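Local atomic coordinates of phosphotriesterase family protein (Listeria monocytogenes serotype 4b str. H7858, PDB entry 3PNZ), a protein that probably hydrolyses phosphorylated sugar lactones, as a zinc-dependent lactonase of the amidohydrolase superfamily. Residues 14-22 / 318-326; 45-56 / 77-87. All coordinates share one frame; numbering follows the deposited sequence.

In the fold
Both contacts belong to the TIM barrel of an amidohydrolase, and they differ in depth: contact 1 joins a wall strand to a helix, contact 2 joins two helices of the outer layer. Contact 1 (14-22 / 318-326) is largely buried: it sets the C-terminal helix 310-325 against the strand 19-23, which carries the zinc ligand H22, and its chemistry is aromatic and aliphatic with one direct backbone bond and one water bridge. Contact 2 (45-56 / 77-87) is partly open, with a salt-bridge network along one margin and aliphatic packing beneath. In the chain it is nested inside the loop that contact 1 closes, and the two touch where Y20 CZ meets F55 CE1 at 3.4 Å.

Contact 1: residues 14-22 / 318-326; sequences EQLGFTYSH and FVDNPARCF. With ZN (zinc ion), chain I.
F18 and T19 pass beside the widened, pi-type turn of the helix at 318-320, and the backbones meet there: T19 N donates to F318 O, 2.8 Å away, in the carbonyl plane but with a bent N-H...O angle of 138°. Water 1 bridges G17 O and V319 O, donating to both; T19 OG1 also donates to G17 O. The side chains of F18 and F318 run side by side, their ring planes 11° apart and slid so that they barely overlap: F318 CB lies over the F18 face in a CH-pi contact, 3.7 Å from the centroid, and F18 CZ over the rim of the F318 face. With CG anti to the backbone N (chi1 -169°), the F18 ring swings over to the helix. The edge of the F318 ring faces T19 O. In this TIM-barrel hydrolase the contact packs the end of the last helix against the first barrel strand, and that strand leads to H22, whose NE2 binds zinc at 2.1 Å in a site shared with H24, D272 and the carboxylated K154. P322 CB touches both L16 CD2 and T19 CB, 3.9 Å from each. Further along, S21 OG meets the edge of the F326 ring at CE2, 3.5 Å away, while L268 of strand 267-269 packs on both S21 and P322.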
loop_
_atom_site.group_PDB
_atom_site.type_symbol
_atom_site.label_atom_id
_atom_site.label_comp_id
_atom_site.label_asym_id
_atom_site.label_seq_id
_atom_site.Cartn_x
_atom_site.Cartn_y
_atom_site.Cartn_z
ATOM N N GLU A 14 15.141 -11.259 -5.325
ATOM C CA GLU A 14 15.525 -12.271 -4.360
ATOM C C GLU A 14 15.931 -11.665 -3.010
ATOM O O GLU A 14 15.951 -12.360 -1.996
ATOM C CB GLU A 14 16.652 -13.131 -4.944
ATOM C CG GLU A 14 16.269 -13.842 -6.260
ATOM C CD GLU A 14 16.022 -12.895 -7.456
ATOM O OE1 GLU A 14 16.561 -11.762 -7.481
ATOM O OE2 GLU A 14 15.288 -13.299 -8.391
ATOM N N GLN A 15 16.230 -10.368 -2.998
ATOM C CA GLN A 15 16.634 -9.674 -1.775
ATOM C C GLN A 15 15.451 -9.082 -0.990
ATOM O O GLN A 15 15.635 -8.573 0.118
ATOM C CB GLN A 15 17.616 -8.539 -2.094
ATOM C CG GLN A 15 18.934 -8.982 -2.751
ATOM C CD GLN A 15 19.855 -7.801 -3.082
ATOM O OE1 GLN A 15 19.795 -7.219 -4.177
ATOM N NE2 GLN A 15 20.708 -7.438 -2.128
ATOM N N LEU A 16 14.255 -9.115 -1.576
ATOM C CA LEU A 16 13.080 -8.533 -0.915
ATOM C C LEU A 16 12.729 -9.269 0.388
ATOM O O LEU A 16 12.461 -8.641 1.417
ATOM C CB LEU A 16 11.879 -8.509 -1.871
ATOM C CG LEU A 16 10.739 -7.558 -1.493
ATOM C CD1 LEU A 16 11.226 -6.133 -1.595
ATOM C CD2 LEU A 16 9.532 -7.786 -2.421
ATOM N N GLY A 17 12.739 -10.598 0.344
ATOM C CA GLY A 17 12.446 -11.413 1.506
ATOM C C GLY A 17 11.027 -11.243 2.023
ATOM O O GLY A 17 10.132 -10.825 1.278
ATOM N N PHE A 18 10.838 -11.565 3.299
ATOM C CA PHE A 18 9.527 -11.541 3.938
ATOM C C PHE A 18 8.984 -10.116 3.986
ATOM O O PHE A 18 9.611 -9.224 4.554
ATOM C CB PHE A 18 9.611 -12.135 5.352
ATOM C CG PHE A 18 8.274 -12.394 5.970
ATOM C CD1 PHE A 18 7.684 -13.641 5.874
ATOM C CD2 PHE A 18 7.603 -11.386 6.636
ATOM C CE1 PHE A 18 6.436 -13.882 6.433
ATOM C CE2 PHE A 18 6.361 -11.620 7.200
ATOM C CZ PHE A 18 5.778 -12.868 7.095
ATOM N N THR A 19 7.814 -9.901 3.385
ATOM C CA THR A 19 7.332 -8.548 3.120
ATOM C C THR A 19 5.892 -8.328 3.576
ATOM O O THR A 19 5.025 -9.166 3.316
ATOM C CB THR A 19 7.364 -8.235 1.595
ATOM O OG1 THR A 19 8.711 -8.316 1.103
ATOM C CG2 THR A 19 6.815 -6.835 1.307
ATOM N N TYR A 20 5.652 -7.203 4.243
ATOM C CA TYR A 20 4.290 -6.695 4.455
ATOM C C TYR A 20 3.977 -5.745 3.313
ATOM O O TYR A 20 4.684 -4.760 3.119
ATOM C CB TYR A 20 4.188 -5.909 5.769
ATOM C CG TYR A 20 4.145 -6.715 7.056
ATOM C CD1 TYR A 20 4.019 -8.098 7.054
ATOM C CD2 TYR A 20 4.218 -6.070 8.282
ATOM C CE1 TYR A 20 3.982 -8.822 8.248
ATOM C CE2 TYR A 20 4.177 -6.778 9.478
ATOM C CZ TYR A 20 4.057 -8.148 9.459
ATOM O OH TYR A 20 4.022 -8.839 10.661
ATOM N N SER A 21 2.899 -6.011 2.585
ATOM C CA SER A 21 2.633 -5.326 1.319
ATOM C C SER A 21 1.860 -3.998 1.364
ATOM O O SER A 21 1.712 -3.353 0.333
ATOM C CB SER A 21 1.936 -6.281 0.346
ATOM O OG SER A 21 2.809 -7.323 -0.052
ATOM N N HIS A 22 1.367 -3.590 2.531
ATOM C CA HIS A 22 0.649 -2.320 2.651
ATOM C C HIS A 22 0.622 -1.858 4.103
ATOM O O HIS A 22 -0.170 -2.358 4.901
ATOM C CB HIS A 22 -0.792 -2.434 2.128
ATOM C CG HIS A 22 -1.554 -1.143 2.169
ATOM N ND1 HIS A 22 -2.005 -0.511 1.030
ATOM C CD2 HIS A 22 -1.927 -0.355 3.206
ATOM C CE1 HIS A 22 -2.633 0.602 1.363
ATOM N NE2 HIS A 22 -2.598 0.721 2.676
ATOM N N PHE A 318 3.993 -13.821 1.360
ATOM C CA PHE A 318 4.924 -12.862 1.954
ATOM C C PHE A 318 6.284 -12.794 1.279
ATOM O O PHE A 318 7.058 -11.880 1.562
ATOM C CB PHE A 318 5.120 -13.143 3.447
ATOM C CG PHE A 318 3.858 -13.024 4.251
ATOM C CD1 PHE A 318 3.412 -11.780 4.676
ATOM C CD2 PHE A 318 3.117 -14.148 4.570
ATOM C CE1 PHE A 318 2.246 -11.656 5.421
ATOM C CE2 PHE A 318 1.948 -14.029 5.307
ATOM C CZ PHE A 318 1.517 -12.781 5.728
ATOM N N VAL A 319 6.590 -13.756 0.413
ATOM C CA VAL A 319 7.887 -13.741 -0.267
ATOM C C VAL A 319 7.755 -13.752 -1.787
ATOM O O VAL A 319 8.099 -12.774 -2.438
ATOM C CB VAL A 319 8.800 -14.906 0.172
ATOM C CG1 VAL A 319 10.147 -14.810 -0.556
ATOM C CG2 VAL A 319 8.998 -14.898 1.678
ATOM N N ASP A 320 7.251 -14.844 -2.353
ATOM C CA ASP A 320 7.224 -14.983 -3.811
ATOM C C ASP A 320 6.348 -13.931 -4.491
ATOM O O ASP A 320 6.768 -13.302 -5.456
ATOM C CB ASP A 320 6.765 -16.382 -4.225
ATOM C CG ASP A 320 7.683 -17.479 -3.710
ATOM O OD1 ASP A 320 8.833 -17.174 -3.346
ATOM O OD2 ASP A 320 7.248 -18.646 -3.665
ATOM N N ASN A 321 5.138 -13.730 -3.971
ATOM C CA ASN A 321 4.195 -12.807 -4.603
ATOM C C ASN A 321 4.645 -11.338 -4.552
ATOM O O ASN A 321 4.601 -10.643 -5.567
ATOM C CB ASN A 321 2.762 -13.006 -4.051
ATOM C CG ASN A 321 2.213 -14.405 -4.339
ATOM O OD1 ASN A 321 2.843 -15.204 -5.046
ATOM N ND2 ASN A 321 1.026 -14.702 -3.815
ATOM N N PRO A 322 5.077 -10.853 -3.376
ATOM C CA PRO A 322 5.620 -9.487 -3.352
ATOM C C PRO A 322 6.844 -9.320 -4.259
ATOM O O PRO A 322 7.026 -8.261 -4.849
ATOM C CB PRO A 322 6.025 -9.285 -1.884
ATOM C CG PRO A 322 5.148 -10.229 -1.116
ATOM C CD PRO A 322 4.928 -11.420 -2.021
ATOM N N ALA A 323 7.676 -10.349 -4.370
ATOM C CA ALA A 323 8.842 -10.253 -5.257
ATOM C C ALA A 323 8.423 -10.113 -6.720
ATOM O O ALA A 323 9.104 -9.455 -7.504
ATOM C CB ALA A 323 9.757 -11.451 -5.068
ATOM N N ARG A 324 7.308 -10.729 -7.095
ATOM C CA ARG A 324 6.785 -10.586 -8.446
ATOM C C ARG A 324 6.079 -9.240 -8.639
ATOM O O ARG A 324 6.254 -8.570 -9.659
ATOM C CB ARG A 324 5.842 -11.746 -8.792
ATOM C CG ARG A 324 5.334 -11.708 -10.238
ATOM C CD ARG A 324 4.679 -13.019 -10.688
ATOM N NE ARG A 324 3.384 -13.276 -10.052
ATOM C CZ ARG A 324 2.203 -12.959 -10.584
ATOM N NH1 ARG A 324 2.133 -12.361 -11.769
ATOM N NH2 ARG A 324 1.082 -13.235 -9.923
ATOM N N CYS A 325 5.305 -8.833 -7.638
ATOM C CA CYS A 325 4.482 -7.632 -7.752
ATOM C C CYS A 325 5.300 -6.340 -7.763
ATOM O O CYS A 325 5.070 -5.461 -8.590
ATOM C CB CYS A 325 3.434 -7.596 -6.632
ATOM S SG CYS A 325 2.380 -6.111 -6.649
ATOM N N PHE A 326 6.272 -6.234 -6.861
ATOM C CA PHE A 326 6.921 -4.950 -6.630
ATOM C C PHE A 326 8.158 -4.672 -7.490
ATOM O O PHE A 326 8.794 -3.636 -7.344
ATOM C CB PHE A 326 7.205 -4.762 -5.138
ATOM C CG PHE A 326 5.950 -4.728 -4.311
ATOM C CD1 PHE A 326 5.074 -3.655 -4.417
ATOM C CD2 PHE A 326 5.623 -5.788 -3.473
ATOM C CE1 PHE A 326 3.896 -3.626 -3.676
ATOM C CE2 PHE A 326 4.446 -5.762 -2.730
ATOM C CZ PHE A 326 3.594 -4.679 -2.834
HETATM ZN ZN ZN I . -3.177 2.378 3.877
HETATM O O HOH W 1 10.107 -11.172 -1.468
#

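Contact 2: residues 45-56 / 77-87; sequences KEKSQLDVQDFA and DVAQISKETGI
K45 and E84 cross at about a right angle, bringing K45 NZ within 2.7 Å of E84 OE2 in a salt bridge that reaches the oxygen from above the carboxylate plane. The lysine chain bends at chi2 (-87°), which lays its CE against Q80 CG and carries the ammonium to a cluster of acceptors: E84 OE2, Q49 OE1 in its carbonyl plane, and E46 OE2. Q49 turns its amide almost perpendicular to the carboxylate, the planes 84° apart, and NE2 gives a nearly straight bond of 2.9 Å to E84 OE1. Q80 NE2 meets E84 OE2 on its anti side, so direct bonds from three side chains fix the carboxylate's rotation. Water 2 joins E84 OE1 to E46 OE1.

Below this polar margin the packing is knobs-into-holes. I81 sits among K45, S48, Q49 and V52, with CD1 3.7 Å from K45 O and CG2 against V52 CB; K45 in turn fills a hole formed by D77, Q80, I81 and E84. T85 lies across V52 at about a right angle. Its OG1 donates back to I81 O and accepts from I87 N; the second bond makes an ST turn, just where G86 leaves helical geometry with positive phi. I87 CG1 meets V52 CG1 at 3.5 Å, and CD1 presses closely on A56 CB and reaches F55 CD2.

The axes of 45-56 and 77-85 approach to 10.0 Å and cross at -42°. These successive outer helices of the TIM barrel run roughly the same way, with strand 62-65 between them in sequence; both pack on that strand, V78 and S82 lean on strand 88-92, and D51 and D54 bond to helix 280-283.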
loop_
_atom_site.group_PDB
_atom_site.type_symbol
_atom_site.label_atom_id
_atom_site.label_comp_id
_atom_site.label_asym_id
_atom_site.label_seq_id
_atom_site.Cartn_x
_atom_site.Cartn_y
_atom_site.Cartn_z
ATOM N N LYS A 45 8.540 9.006 15.777
ATOM C CA LYS A 45 9.504 8.157 15.077
ATOM C C LYS A 45 10.030 7.005 15.938
ATOM O O LYS A 45 10.149 5.873 15.469
ATOM C CB LYS A 45 10.658 9.011 14.522
ATOM C CG LYS A 45 11.758 8.231 13.794
ATOM C CD LYS A 45 12.829 7.718 14.756
ATOM C CE LYS A 45 14.150 7.456 14.027
ATOM N NZ LYS A 45 15.178 6.893 14.950
ATOM N N GLU A 46 10.352 7.277 17.197
ATOM C CA GLU A 46 10.945 6.233 18.027
ATOM C C GLU A 46 9.933 5.141 18.381
ATOM O O GLU A 46 10.293 3.963 18.486
ATOM C CB GLU A 46 11.597 6.818 19.283
ATOM C CG GLU A 46 12.765 7.778 18.993
ATOM C CD GLU A 46 13.922 7.129 18.232
ATOM O OE1 GLU A 46 14.071 5.886 18.278
ATOM O OE2 GLU A 46 14.697 7.874 17.592
ATOM N N LYS A 47 8.669 5.525 18.548
ATOM C CA LYS A 47 7.622 4.537 18.813
ATOM C C LYS A 47 7.349 3.670 17.577
ATOM O O LYS A 47 7.273 2.444 17.679
ATOM C CB LYS A 47 6.338 5.200 19.329
ATOM C CG LYS A 47 6.475 5.764 20.743
ATOM C CD LYS A 47 5.183 6.398 21.245
ATOM C CE LYS A 47 5.364 6.934 22.658
ATOM N NZ LYS A 47 4.140 7.600 23.162
ATOM N N SER A 48 7.225 4.305 16.413
ATOM C CA SER A 48 7.057 3.549 15.177
ATOM C C SER A 48 8.220 2.595 14.999
ATOM O O SER A 48 8.039 1.434 14.633
ATOM C CB SER A 48 6.936 4.476 13.969
ATOM O OG SER A 48 5.825 5.342 14.097
ATOM N N GLN A 49 9.424 3.081 15.292
ATOM C CA GLN A 49 10.620 2.264 15.128
ATOM C C GLN A 49 10.596 0.995 15.980
ATOM O O GLN A 49 11.054 -0.065 15.551
ATOM C CB GLN A 49 11.881 3.086 15.412
ATOM C CG GLN A 49 13.148 2.263 15.329
ATOM C CD GLN A 49 14.398 3.122 15.316
ATOM O OE1 GLN A 49 14.359 4.291 14.920
ATOM N NE2 GLN A 49 15.514 2.546 15.746
ATOM N N LEU A 50 10.058 1.088 17.190
ATOM C CA LEU A 50 9.989 -0.085 18.052
ATOM C C LEU A 50 9.143 -1.200 17.425
ATOM O O LEU A 50 9.495 -2.376 17.526
ATOM C CB LEU A 50 9.479 0.290 19.441
ATOM C CG LEU A 50 10.462 1.135 20.257
ATOM C CD1 LEU A 50 9.790 1.742 21.487
ATOM C CD2 LEU A 50 11.663 0.301 20.654
ATOM N N ASP A 51 8.040 -0.838 16.766
ATOM C CA ASP A 51 7.244 -1.841 16.055
ATOM C C ASP A 51 8.000 -2.424 14.852
ATOM O O ASP A 51 8.001 -3.634 14.630
ATOM C CB ASP A 51 5.900 -1.268 15.597
ATOM C CG ASP A 51 4.827 -1.350 16.682
ATOM O OD1 ASP A 51 3.878 -2.163 16.538
ATOM O OD2 ASP A 51 4.932 -0.597 17.673
ATOM N N VAL A 52 8.633 -1.561 14.070
ATOM C CA VAL A 52 9.411 -2.036 12.929
ATOM C C VAL A 52 10.523 -2.979 13.408
ATOM O O VAL A 52 10.815 -3.999 12.775
ATOM C CB VAL A 52 9.990 -0.862 12.110
ATOM C CG1 VAL A 52 10.892 -1.378 10.984
ATOM C CG2 VAL A 52 8.862 -0.015 11.547
ATOM N N GLN A 53 11.130 -2.653 14.546
ATOM C CA GLN A 53 12.147 -3.528 15.125
ATOM C C GLN A 53 11.575 -4.891 15.534
ATOM O O GLN A 53 12.239 -5.912 15.384
ATOM C CB GLN A 53 12.846 -2.852 16.308
ATOM C CG GLN A 53 14.062 -3.610 16.835
ATOM C CD GLN A 53 15.187 -3.692 15.809
ATOM O OE1 GLN A 53 15.704 -2.670 15.353
ATOM N NE2 GLN A 53 15.558 -4.904 15.438
ATOM N N ASP A 54 10.343 -4.916 16.046
ATOM C CA ASP A 54 9.694 -6.190 16.346
ATOM C C ASP A 54 9.592 -7.048 15.084
ATOM O O ASP A 54 9.836 -8.254 15.112
ATOM C CB ASP A 54 8.292 -5.974 16.916
ATOM C CG ASP A 54 8.306 -5.441 18.336
ATOM O OD1 ASP A 54 9.308 -5.657 19.054
ATOM O OD2 ASP A 54 7.301 -4.811 18.737
ATOM N N PHE A 55 9.195 -6.413 13.986
ATOM C CA PHE A 55 9.080 -7.073 12.685
ATOM C C PHE A 55 10.438 -7.649 12.296
ATOM O O PHE A 55 10.555 -8.822 11.952
ATOM C CB PHE A 55 8.595 -6.046 11.658
ATOM C CG PHE A 55 8.467 -6.567 10.246
ATOM C CD1 PHE A 55 7.527 -7.536 9.918
ATOM C CD2 PHE A 55 9.242 -6.017 9.228
ATOM C CE1 PHE A 55 7.391 -7.984 8.603
ATOM C CE2 PHE A 55 9.116 -6.455 7.916
ATOM C CZ PHE A 55 8.185 -7.440 7.601
ATOM N N ALA A 56 11.465 -6.817 12.378
ATOM C CA ALA A 56 12.825 -7.258 12.079
ATOM C C ALA A 56 13.223 -8.457 12.942
ATOM O O ALA A 56 13.771 -9.443 12.439
ATOM C CB ALA A 56 13.800 -6.107 12.272
ATOM N N ASP A 77 11.889 10.571 8.522
ATOM C CA ASP A 77 11.754 9.725 9.706
ATOM C C ASP A 77 11.709 8.253 9.311
ATOM O O ASP A 77 12.319 7.404 9.956
ATOM C CB ASP A 77 10.485 10.084 10.492
ATOM C CG ASP A 77 10.581 11.437 11.186
ATOM O OD1 ASP A 77 11.574 11.670 11.909
ATOM O OD2 ASP A 77 9.658 12.262 11.022
ATOM N N VAL A 78 10.964 7.950 8.255
ATOM C CA VAL A 78 10.884 6.576 7.771
ATOM C C VAL A 78 12.248 6.089 7.270
ATOM O O VAL A 78 12.651 4.960 7.537
ATOM C CB VAL A 78 9.798 6.431 6.681
ATOM C CG1 VAL A 78 9.807 5.029 6.088
ATOM C CG2 VAL A 78 8.422 6.757 7.274
ATOM N N ALA A 79 12.963 6.949 6.554
ATOM C CA ALA A 79 14.308 6.610 6.096
ATOM C C ALA A 79 15.226 6.320 7.281
ATOM O O ALA A 79 16.002 5.366 7.253
ATOM C CB ALA A 79 14.883 7.732 5.227
ATOM N N GLN A 80 15.121 7.129 8.332
ATOM C CA GLN A 80 15.947 6.921 9.518
ATOM C C GLN A 80 15.623 5.590 10.198
ATOM O O GLN A 80 16.518 4.881 10.652
ATOM C CB GLN A 80 15.797 8.087 10.502
ATOM C CG GLN A 80 16.750 8.003 11.681
ATOM C CD GLN A 80 18.206 8.112 11.254
ATOM O OE1 GLN A 80 18.525 8.773 10.264
ATOM N NE2 GLN A 80 19.093 7.455 11.994
ATOM N N ILE A 81 14.339 5.238 10.248
ATOM C CA ILE A 81 13.930 3.956 10.811
ATOM C C ILE A 81 14.505 2.792 10.007
ATOM O O ILE A 81 15.010 1.821 10.573
ATOM C CB ILE A 81 12.388 3.843 10.869
ATOM C CG1 ILE A 81 11.825 4.887 11.843
ATOM C CG2 ILE A 81 11.970 2.444 11.292
ATOM C CD1 ILE A 81 10.295 4.947 11.901
ATOM N N SER A 82 14.418 2.896 8.683
ATOM C CA SER A 82 14.998 1.895 7.796
ATOM C C SER A 82 16.483 1.711 8.108
ATOM O O SER A 82 16.956 0.591 8.308
ATOM C CB SER A 82 14.831 2.317 6.338
ATOM O OG SER A 82 15.361 1.335 5.463
ATOM N N LYS A 83 17.206 2.821 8.154
ATOM C CA LYS A 83 18.634 2.778 8.463
ATOM C C LYS A 83 18.927 2.075 9.789
ATOM O O LYS A 83 19.797 1.205 9.858
ATOM C CB LYS A 83 19.218 4.189 8.478
ATOM C CG LYS A 83 20.671 4.235 8.928
ATOM C CD LYS A 83 21.449 5.312 8.194
ATOM C CE LYS A 83 20.927 6.701 8.508
ATOM N NZ LYS A 83 21.859 7.743 7.977
ATOM N N GLU A 84 18.198 2.444 10.839
ATOM C CA GLU A 84 18.459 1.909 12.176
ATOM C C GLU A 84 18.030 0.453 12.375
ATOM O O GLU A 84 18.680 -0.291 13.104
ATOM C CB GLU A 84 17.847 2.805 13.262
ATOM C CG GLU A 84 18.433 4.209 13.329
ATOM C CD GLU A 84 17.960 4.983 14.546
ATOM O OE1 GLU A 84 17.805 4.362 15.618
ATOM O OE2 GLU A 84 17.741 6.208 14.430
ATOM N N THR A 85 16.945 0.036 11.727
ATOM C CA THR A 85 16.436 -1.317 11.926
ATOM C C THR A 85 16.932 -2.313 10.889
ATOM O O THR A 85 16.904 -3.521 11.121
ATOM C CB THR A 85 14.899 -1.349 11.858
ATOM O OG1 THR A 85 14.481 -0.956 10.544
ATOM C CG2 THR A 85 14.292 -0.415 12.891
ATOM N N GLY A 86 17.349 -1.812 9.733
ATOM C CA GLY A 86 17.756 -2.674 8.639
ATOM C C GLY A 86 16.600 -3.123 7.754
ATOM O O GLY A 86 16.808 -3.845 6.774
ATOM N N ILE A 87 15.380 -2.711 8.092
ATOM C CA ILE A 87 14.210 -3.082 7.292
ATOM C C ILE A 87 14.174 -2.264 6.012
ATOM O O ILE A 87 14.298 -1.042 6.038
ATOM C CB ILE A 87 12.890 -2.873 8.079
ATOM C CG1 ILE A 87 12.862 -3.779 9.311
ATOM C CG2 ILE A 87 11.667 -3.118 7.183
ATOM C CD1 ILE A 87 12.961 -5.250 8.985
HETATM O O HOH W 2 16.727 5.380 17.928
HETATM O O HOH W 3 17.526 -5.067 13.223
HETATM O O HOH W 4 18.537 -2.359 15.151
#